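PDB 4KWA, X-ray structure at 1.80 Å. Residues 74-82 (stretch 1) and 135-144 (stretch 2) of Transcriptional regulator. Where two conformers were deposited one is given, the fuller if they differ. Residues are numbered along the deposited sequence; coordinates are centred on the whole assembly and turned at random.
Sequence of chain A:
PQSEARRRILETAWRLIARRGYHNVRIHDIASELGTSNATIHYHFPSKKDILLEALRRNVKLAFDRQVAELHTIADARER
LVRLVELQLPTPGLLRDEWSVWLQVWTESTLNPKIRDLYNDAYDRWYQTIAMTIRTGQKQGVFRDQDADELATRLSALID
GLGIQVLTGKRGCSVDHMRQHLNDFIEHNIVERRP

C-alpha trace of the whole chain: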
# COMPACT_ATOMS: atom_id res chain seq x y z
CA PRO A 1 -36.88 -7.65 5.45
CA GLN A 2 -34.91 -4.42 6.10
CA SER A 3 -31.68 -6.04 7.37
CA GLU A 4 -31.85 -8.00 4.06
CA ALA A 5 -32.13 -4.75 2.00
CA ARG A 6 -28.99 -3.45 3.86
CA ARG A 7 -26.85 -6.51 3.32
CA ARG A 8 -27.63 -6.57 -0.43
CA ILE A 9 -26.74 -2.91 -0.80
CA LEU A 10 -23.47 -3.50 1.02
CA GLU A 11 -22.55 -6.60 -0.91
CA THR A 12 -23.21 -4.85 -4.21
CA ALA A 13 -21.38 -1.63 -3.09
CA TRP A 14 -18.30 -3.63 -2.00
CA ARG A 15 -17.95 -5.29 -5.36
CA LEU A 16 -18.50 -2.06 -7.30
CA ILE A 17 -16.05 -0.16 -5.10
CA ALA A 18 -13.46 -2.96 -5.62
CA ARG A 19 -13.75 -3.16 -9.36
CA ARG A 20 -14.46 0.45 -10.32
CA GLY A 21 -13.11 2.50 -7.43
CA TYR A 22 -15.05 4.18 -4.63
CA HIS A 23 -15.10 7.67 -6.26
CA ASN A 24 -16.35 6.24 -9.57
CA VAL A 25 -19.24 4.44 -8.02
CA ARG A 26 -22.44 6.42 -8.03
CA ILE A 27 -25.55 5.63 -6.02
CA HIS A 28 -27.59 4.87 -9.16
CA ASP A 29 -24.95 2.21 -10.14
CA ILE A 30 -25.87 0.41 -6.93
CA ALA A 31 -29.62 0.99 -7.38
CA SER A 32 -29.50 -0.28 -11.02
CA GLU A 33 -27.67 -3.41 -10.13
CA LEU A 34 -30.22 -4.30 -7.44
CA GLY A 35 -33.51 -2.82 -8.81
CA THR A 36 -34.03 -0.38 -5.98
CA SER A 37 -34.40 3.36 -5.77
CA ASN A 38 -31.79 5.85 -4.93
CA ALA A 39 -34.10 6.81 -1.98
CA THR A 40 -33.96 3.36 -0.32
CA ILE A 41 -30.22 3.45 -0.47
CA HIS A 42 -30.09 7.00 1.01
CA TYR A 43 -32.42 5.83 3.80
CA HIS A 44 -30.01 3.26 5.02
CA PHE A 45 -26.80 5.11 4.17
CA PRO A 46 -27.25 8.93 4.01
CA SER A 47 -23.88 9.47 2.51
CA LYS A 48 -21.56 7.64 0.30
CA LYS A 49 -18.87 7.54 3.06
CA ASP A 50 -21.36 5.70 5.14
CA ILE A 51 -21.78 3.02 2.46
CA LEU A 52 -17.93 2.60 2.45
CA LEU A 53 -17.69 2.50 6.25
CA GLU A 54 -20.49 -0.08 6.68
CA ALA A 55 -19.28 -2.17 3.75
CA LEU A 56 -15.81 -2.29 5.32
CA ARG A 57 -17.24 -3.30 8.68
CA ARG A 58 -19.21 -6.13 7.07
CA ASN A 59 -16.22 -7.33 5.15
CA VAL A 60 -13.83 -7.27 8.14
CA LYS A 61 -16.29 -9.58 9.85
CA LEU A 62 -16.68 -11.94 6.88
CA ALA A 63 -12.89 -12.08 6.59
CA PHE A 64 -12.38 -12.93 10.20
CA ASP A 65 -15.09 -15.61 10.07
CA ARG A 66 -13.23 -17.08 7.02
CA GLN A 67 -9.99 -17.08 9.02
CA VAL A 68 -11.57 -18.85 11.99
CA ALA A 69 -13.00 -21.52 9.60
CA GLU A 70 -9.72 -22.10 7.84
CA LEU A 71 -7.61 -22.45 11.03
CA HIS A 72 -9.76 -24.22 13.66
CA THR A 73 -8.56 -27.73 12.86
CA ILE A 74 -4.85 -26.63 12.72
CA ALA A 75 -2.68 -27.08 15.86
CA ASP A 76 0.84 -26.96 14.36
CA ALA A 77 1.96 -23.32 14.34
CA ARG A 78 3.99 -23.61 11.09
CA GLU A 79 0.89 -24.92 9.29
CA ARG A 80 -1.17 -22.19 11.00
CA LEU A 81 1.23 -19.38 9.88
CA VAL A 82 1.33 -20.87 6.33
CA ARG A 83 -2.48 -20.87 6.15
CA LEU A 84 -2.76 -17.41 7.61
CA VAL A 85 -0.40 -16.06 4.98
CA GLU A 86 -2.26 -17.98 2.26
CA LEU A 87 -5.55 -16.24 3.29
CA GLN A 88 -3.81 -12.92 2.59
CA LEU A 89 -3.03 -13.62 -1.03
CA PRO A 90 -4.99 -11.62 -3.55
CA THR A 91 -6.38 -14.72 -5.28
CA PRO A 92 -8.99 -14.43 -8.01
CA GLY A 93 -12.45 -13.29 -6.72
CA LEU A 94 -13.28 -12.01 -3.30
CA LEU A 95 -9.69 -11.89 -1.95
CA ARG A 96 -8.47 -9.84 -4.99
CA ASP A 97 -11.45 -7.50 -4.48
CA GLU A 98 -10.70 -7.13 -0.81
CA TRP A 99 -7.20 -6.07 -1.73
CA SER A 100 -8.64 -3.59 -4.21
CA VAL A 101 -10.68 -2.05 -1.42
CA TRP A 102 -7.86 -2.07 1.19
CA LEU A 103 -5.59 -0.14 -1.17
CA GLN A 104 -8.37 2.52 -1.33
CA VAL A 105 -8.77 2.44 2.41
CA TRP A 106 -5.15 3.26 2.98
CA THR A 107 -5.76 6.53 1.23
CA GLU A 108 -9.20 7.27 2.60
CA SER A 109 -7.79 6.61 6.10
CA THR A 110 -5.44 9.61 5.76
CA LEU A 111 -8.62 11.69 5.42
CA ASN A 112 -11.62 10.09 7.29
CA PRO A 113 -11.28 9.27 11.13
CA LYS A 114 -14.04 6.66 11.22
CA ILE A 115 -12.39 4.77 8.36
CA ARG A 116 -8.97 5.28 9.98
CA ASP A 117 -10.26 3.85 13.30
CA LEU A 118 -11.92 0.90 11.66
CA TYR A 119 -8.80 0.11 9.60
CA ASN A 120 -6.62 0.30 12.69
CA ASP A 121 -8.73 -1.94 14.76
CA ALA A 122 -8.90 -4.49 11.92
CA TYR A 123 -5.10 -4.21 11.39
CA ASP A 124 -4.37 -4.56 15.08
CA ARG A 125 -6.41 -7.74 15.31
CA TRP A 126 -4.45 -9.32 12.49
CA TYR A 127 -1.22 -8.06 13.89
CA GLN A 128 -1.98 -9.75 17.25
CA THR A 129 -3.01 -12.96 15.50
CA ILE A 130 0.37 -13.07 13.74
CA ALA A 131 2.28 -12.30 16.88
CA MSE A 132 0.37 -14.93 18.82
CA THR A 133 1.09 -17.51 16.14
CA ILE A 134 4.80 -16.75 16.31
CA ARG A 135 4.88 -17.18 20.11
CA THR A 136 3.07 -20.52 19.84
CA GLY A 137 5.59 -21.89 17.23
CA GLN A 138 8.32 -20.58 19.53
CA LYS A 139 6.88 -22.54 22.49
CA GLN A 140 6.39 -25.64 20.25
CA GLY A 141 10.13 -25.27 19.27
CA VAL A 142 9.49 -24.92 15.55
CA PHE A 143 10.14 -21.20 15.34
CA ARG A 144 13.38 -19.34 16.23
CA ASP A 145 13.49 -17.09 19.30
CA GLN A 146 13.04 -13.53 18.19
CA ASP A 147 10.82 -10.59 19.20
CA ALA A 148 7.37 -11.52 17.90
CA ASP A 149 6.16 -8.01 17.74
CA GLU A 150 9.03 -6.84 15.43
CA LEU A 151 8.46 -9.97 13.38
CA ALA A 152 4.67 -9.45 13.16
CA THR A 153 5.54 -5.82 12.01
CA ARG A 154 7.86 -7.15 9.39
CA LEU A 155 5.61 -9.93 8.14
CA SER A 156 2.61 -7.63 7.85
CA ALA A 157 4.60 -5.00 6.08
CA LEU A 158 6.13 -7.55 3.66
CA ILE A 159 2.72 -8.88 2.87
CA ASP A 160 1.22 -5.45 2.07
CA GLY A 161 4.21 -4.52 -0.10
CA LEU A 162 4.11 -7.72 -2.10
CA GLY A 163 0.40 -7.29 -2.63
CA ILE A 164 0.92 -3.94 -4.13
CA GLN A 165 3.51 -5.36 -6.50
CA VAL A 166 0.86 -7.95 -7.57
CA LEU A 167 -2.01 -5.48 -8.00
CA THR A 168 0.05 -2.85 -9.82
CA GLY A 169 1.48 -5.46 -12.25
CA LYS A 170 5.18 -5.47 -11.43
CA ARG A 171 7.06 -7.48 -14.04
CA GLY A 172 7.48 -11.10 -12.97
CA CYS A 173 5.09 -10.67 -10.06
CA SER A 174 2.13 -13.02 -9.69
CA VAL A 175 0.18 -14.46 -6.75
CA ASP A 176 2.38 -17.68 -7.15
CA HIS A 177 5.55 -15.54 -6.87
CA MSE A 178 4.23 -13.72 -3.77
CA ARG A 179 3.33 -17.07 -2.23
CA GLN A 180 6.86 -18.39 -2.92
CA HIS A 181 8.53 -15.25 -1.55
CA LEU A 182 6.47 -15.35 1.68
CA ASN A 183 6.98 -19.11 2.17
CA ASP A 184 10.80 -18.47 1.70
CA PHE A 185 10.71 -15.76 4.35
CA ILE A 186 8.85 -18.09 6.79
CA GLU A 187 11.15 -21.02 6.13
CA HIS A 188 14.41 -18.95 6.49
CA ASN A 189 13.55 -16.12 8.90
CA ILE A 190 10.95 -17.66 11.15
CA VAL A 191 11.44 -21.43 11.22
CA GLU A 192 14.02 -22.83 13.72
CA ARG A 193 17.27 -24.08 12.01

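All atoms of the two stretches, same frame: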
# COMPACT_ATOMS: atom_id res chain seq x y z
N ILE A 74 -6.31 -26.65 12.83
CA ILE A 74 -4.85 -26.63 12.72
C ILE A 74 -4.11 -26.33 14.00
O ILE A 74 -4.12 -25.19 14.47
CB ILE A 74 -4.43 -25.58 11.68
CG1 ILE A 74 -5.31 -25.75 10.43
CG2 ILE A 74 -2.98 -25.76 11.34
CD1 ILE A 74 -5.21 -27.10 9.72
N ALA A 75 -3.42 -27.32 14.57
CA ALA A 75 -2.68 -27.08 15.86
C ALA A 75 -1.21 -26.75 15.68
O ALA A 75 -0.61 -26.09 16.56
CB ALA A 75 -2.84 -28.28 16.81
N ASP A 76 -0.59 -27.20 14.59
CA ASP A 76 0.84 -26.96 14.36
C ASP A 76 1.03 -25.48 13.97
O ASP A 76 0.41 -24.99 13.03
CB ASP A 76 1.41 -27.89 13.29
CG ASP A 76 2.92 -27.74 13.17
OD1 ASP A 76 3.63 -28.52 13.81
OD2 ASP A 76 3.39 -26.78 12.55
N ALA A 77 1.87 -24.72 14.67
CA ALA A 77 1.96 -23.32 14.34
C ALA A 77 2.59 -23.03 12.95
O ALA A 77 2.26 -22.06 12.35
CB ALA A 77 2.68 -22.54 15.47
N ARG A 78 3.46 -23.90 12.44
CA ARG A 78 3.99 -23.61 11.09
C ARG A 78 2.85 -23.70 10.10
O ARG A 78 2.71 -22.80 9.22
CB ARG A 78 5.13 -24.55 10.64
CG ARG A 78 5.53 -24.30 9.17
CD ARG A 78 6.59 -25.23 8.54
NE ARG A 78 6.40 -25.15 7.09
CZ ARG A 78 5.37 -25.71 6.46
NH1 ARG A 78 4.45 -26.37 7.16
NH2 ARG A 78 5.20 -25.57 5.15
N GLU A 79 2.06 -24.76 10.21
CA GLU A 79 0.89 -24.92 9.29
C GLU A 79 -0.06 -23.72 9.51
O GLU A 79 -0.58 -23.17 8.55
CB GLU A 79 0.12 -26.23 9.49
CG GLU A 79 -0.93 -26.42 8.39
CD GLU A 79 -0.35 -26.56 6.96
OE1 GLU A 79 0.87 -26.82 6.80
OE2 GLU A 79 -1.13 -26.39 5.99
N ARG A 80 -0.30 -23.32 10.77
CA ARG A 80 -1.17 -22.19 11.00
C ARG A 80 -0.68 -20.91 10.29
O ARG A 80 -1.45 -20.22 9.59
CB ARG A 80 -1.37 -21.90 12.50
CG ARG A 80 -2.19 -22.84 13.26
CD ARG A 80 -2.33 -22.42 14.71
NE ARG A 80 -3.21 -21.30 14.92
CZ ARG A 80 -4.54 -21.39 15.04
NH1 ARG A 80 -5.17 -22.54 14.79
NH2 ARG A 80 -5.27 -20.31 15.30
N LEU A 81 0.59 -20.58 10.50
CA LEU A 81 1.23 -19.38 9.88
C LEU A 81 1.15 -19.48 8.34
O LEU A 81 0.76 -18.52 7.66
CB LEU A 81 2.63 -19.22 10.41
CG LEU A 81 3.24 -17.88 10.09
CD1 LEU A 81 2.46 -16.73 10.73
CD2 LEU A 81 4.72 -17.83 10.50
N VAL A 82 1.44 -20.64 7.79
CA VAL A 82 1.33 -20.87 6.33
C VAL A 82 -0.09 -20.63 5.83
O VAL A 82 -0.27 -19.96 4.83
CB VAL A 82 1.84 -22.27 5.89
CG1 VAL A 82 1.51 -22.55 4.42
CG2 VAL A 82 3.35 -22.39 6.12
N ARG A 135 4.57 -16.71 18.76
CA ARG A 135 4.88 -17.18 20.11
C ARG A 135 4.43 -18.63 20.33
O ARG A 135 5.04 -19.40 21.05
CB ARG A 135 4.22 -16.23 21.16
CG ARG A 135 4.73 -14.82 21.03
CD ARG A 135 4.07 -13.89 22.06
NE ARG A 135 4.34 -12.46 21.92
CZ ARG A 135 3.41 -11.60 21.48
NH1 ARG A 135 2.12 -12.02 21.23
NH2 ARG A 135 3.71 -10.34 21.42
N THR A 136 3.37 -19.08 19.67
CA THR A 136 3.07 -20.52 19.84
C THR A 136 4.17 -21.41 19.18
O THR A 136 4.57 -22.42 19.79
CB THR A 136 1.67 -20.86 19.25
OG1 THR A 136 0.68 -20.04 19.83
CG2 THR A 136 1.26 -22.28 19.49
N GLY A 137 4.55 -21.11 17.95
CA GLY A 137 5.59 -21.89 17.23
C GLY A 137 6.90 -21.83 18.01
O GLY A 137 7.73 -22.78 17.97
N GLN A 138 7.14 -20.71 18.71
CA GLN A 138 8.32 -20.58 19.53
C GLN A 138 8.21 -21.55 20.67
O GLN A 138 9.18 -22.28 20.91
CB GLN A 138 8.50 -19.15 20.03
CG GLN A 138 9.02 -18.25 18.93
CD GLN A 138 9.07 -16.75 19.30
OE1 GLN A 138 8.34 -16.27 20.17
NE2 GLN A 138 9.83 -16.04 18.56
N LYS A 139 7.07 -21.58 21.34
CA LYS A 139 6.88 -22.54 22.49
C LYS A 139 6.96 -24.02 22.03
O LYS A 139 7.49 -24.91 22.74
CB LYS A 139 5.58 -22.28 23.21
CG LYS A 139 5.43 -23.05 24.54
CD LYS A 139 4.22 -22.67 25.40
CE LYS A 139 2.83 -22.94 24.81
NZ LYS A 139 2.29 -21.98 23.79
N GLN A 140 6.37 -24.31 20.86
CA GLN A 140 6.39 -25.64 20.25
C GLN A 140 7.82 -26.05 19.77
O GLN A 140 8.05 -27.20 19.38
CB GLN A 140 5.41 -25.66 19.05
CG GLN A 140 3.93 -25.58 19.45
CD GLN A 140 2.97 -25.70 18.26
OE1 GLN A 140 3.39 -25.70 17.13
NE2 GLN A 140 1.70 -25.86 18.53
N GLY A 141 8.74 -25.08 19.70
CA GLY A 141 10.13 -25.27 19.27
C GLY A 141 10.31 -25.33 17.76
O GLY A 141 11.35 -25.78 17.26
N VAL A 142 9.32 -24.88 17.01
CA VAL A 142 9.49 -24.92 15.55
C VAL A 142 9.91 -23.60 14.95
O VAL A 142 10.40 -23.58 13.80
CB VAL A 142 8.25 -25.52 14.87
CG1 VAL A 142 8.36 -25.45 13.36
CG2 VAL A 142 8.03 -26.98 15.30
N PHE A 143 9.77 -22.53 15.74
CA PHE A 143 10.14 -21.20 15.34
C PHE A 143 11.29 -20.70 16.23
O PHE A 143 11.30 -20.96 17.43
CB PHE A 143 9.00 -20.13 15.43
CG PHE A 143 7.83 -20.34 14.53
CD1 PHE A 143 7.90 -21.05 13.36
CD2 PHE A 143 6.68 -19.71 14.80
CE1 PHE A 143 6.75 -21.19 12.55
CE2 PHE A 143 5.55 -19.87 14.03
CZ PHE A 143 5.60 -20.61 12.87
N ARG A 144 12.21 -19.99 15.59
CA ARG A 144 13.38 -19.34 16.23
C ARG A 144 12.92 -18.31 17.29
O ARG A 144 11.93 -17.58 17.10
CB ARG A 144 14.13 -18.41 15.23
CG ARG A 144 15.16 -18.89 14.23
CD ARG A 144 16.09 -17.68 13.99
NE ARG A 144 15.50 -16.64 13.16
CZ ARG A 144 15.64 -15.32 13.30
NH1 ARG A 144 16.22 -14.76 14.38
NH2 ARG A 144 15.06 -14.53 12.42

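Stretch 1 enters a helix at Ala-77, and stretch 2 leaves one. The two backbones come closest at Ala-77 and Gly-137, whose CA atoms lie 4.9 Å apart. Together the stretches bury 341 Å². Ala-77, Phe-143 and Gln-140 cover most of it.

Ala-77 points its methyl toward stretch 2. Ala-77 CB sits 3.4 Å from Gly-137 N and 4.3 Å from Thr-136 CB. Gly-137 has no side chain here. A CB modelled there would lie 3.3 Å from Ala-77 CB, which is tight, and 2.1 Å from CD2 of stretch 2's own Phe-143, which is a clash.

Phe-143 brings the end of its ring to the start of the stretch 1 helix, from Ala-77 to Leu-81. Phe-143 CZ lies 3.8 Å from Leu-81 CD2, 3.8 Å from Arg-78 CA and 3.7 Å from Ala-77 O. All three approach the ring obliquely. The contacts with Leu-81 and with the methyl of Ala-77 (Ala-77 CB to Phe-143 CE2, 4.2 Å) are apolar. Nearby, Val-142 CG1 packs 4.3 Å from Arg-78 CB, an aliphatic part of the arginine.

Gln-140 supplies the polar link. Its amide has both a donor and an acceptor, and each finds a backbone partner. Gln-140 NE2 donates to Ala-75 O at 3.0 Å. Gln-140 OE1 accepts from Ala-77 N at 3.1 Å. Both bonds are nearly straight. The second satisfies an amide at the helix start, where no preceding turn offers a carbonyl. Asp-76 caps the same helix: Asp-76 OD2 accepts from Arg-78 N at 2.9 Å and, weakly, from Glu-79 N at 3.4 Å.

Stretch 2 turns at Gly-141, which has positive phi, in a Schellman motif. Its two bonds are Val-142 N to Gly-137 O (2.8 Å) and Gly-141 N to Gln-138 O (3.1 Å). Phe-143 N also donates to Gly-137 O, at 3.0 Å. The chain folds back here, and the Phe-143 ring lies beside Gly-137.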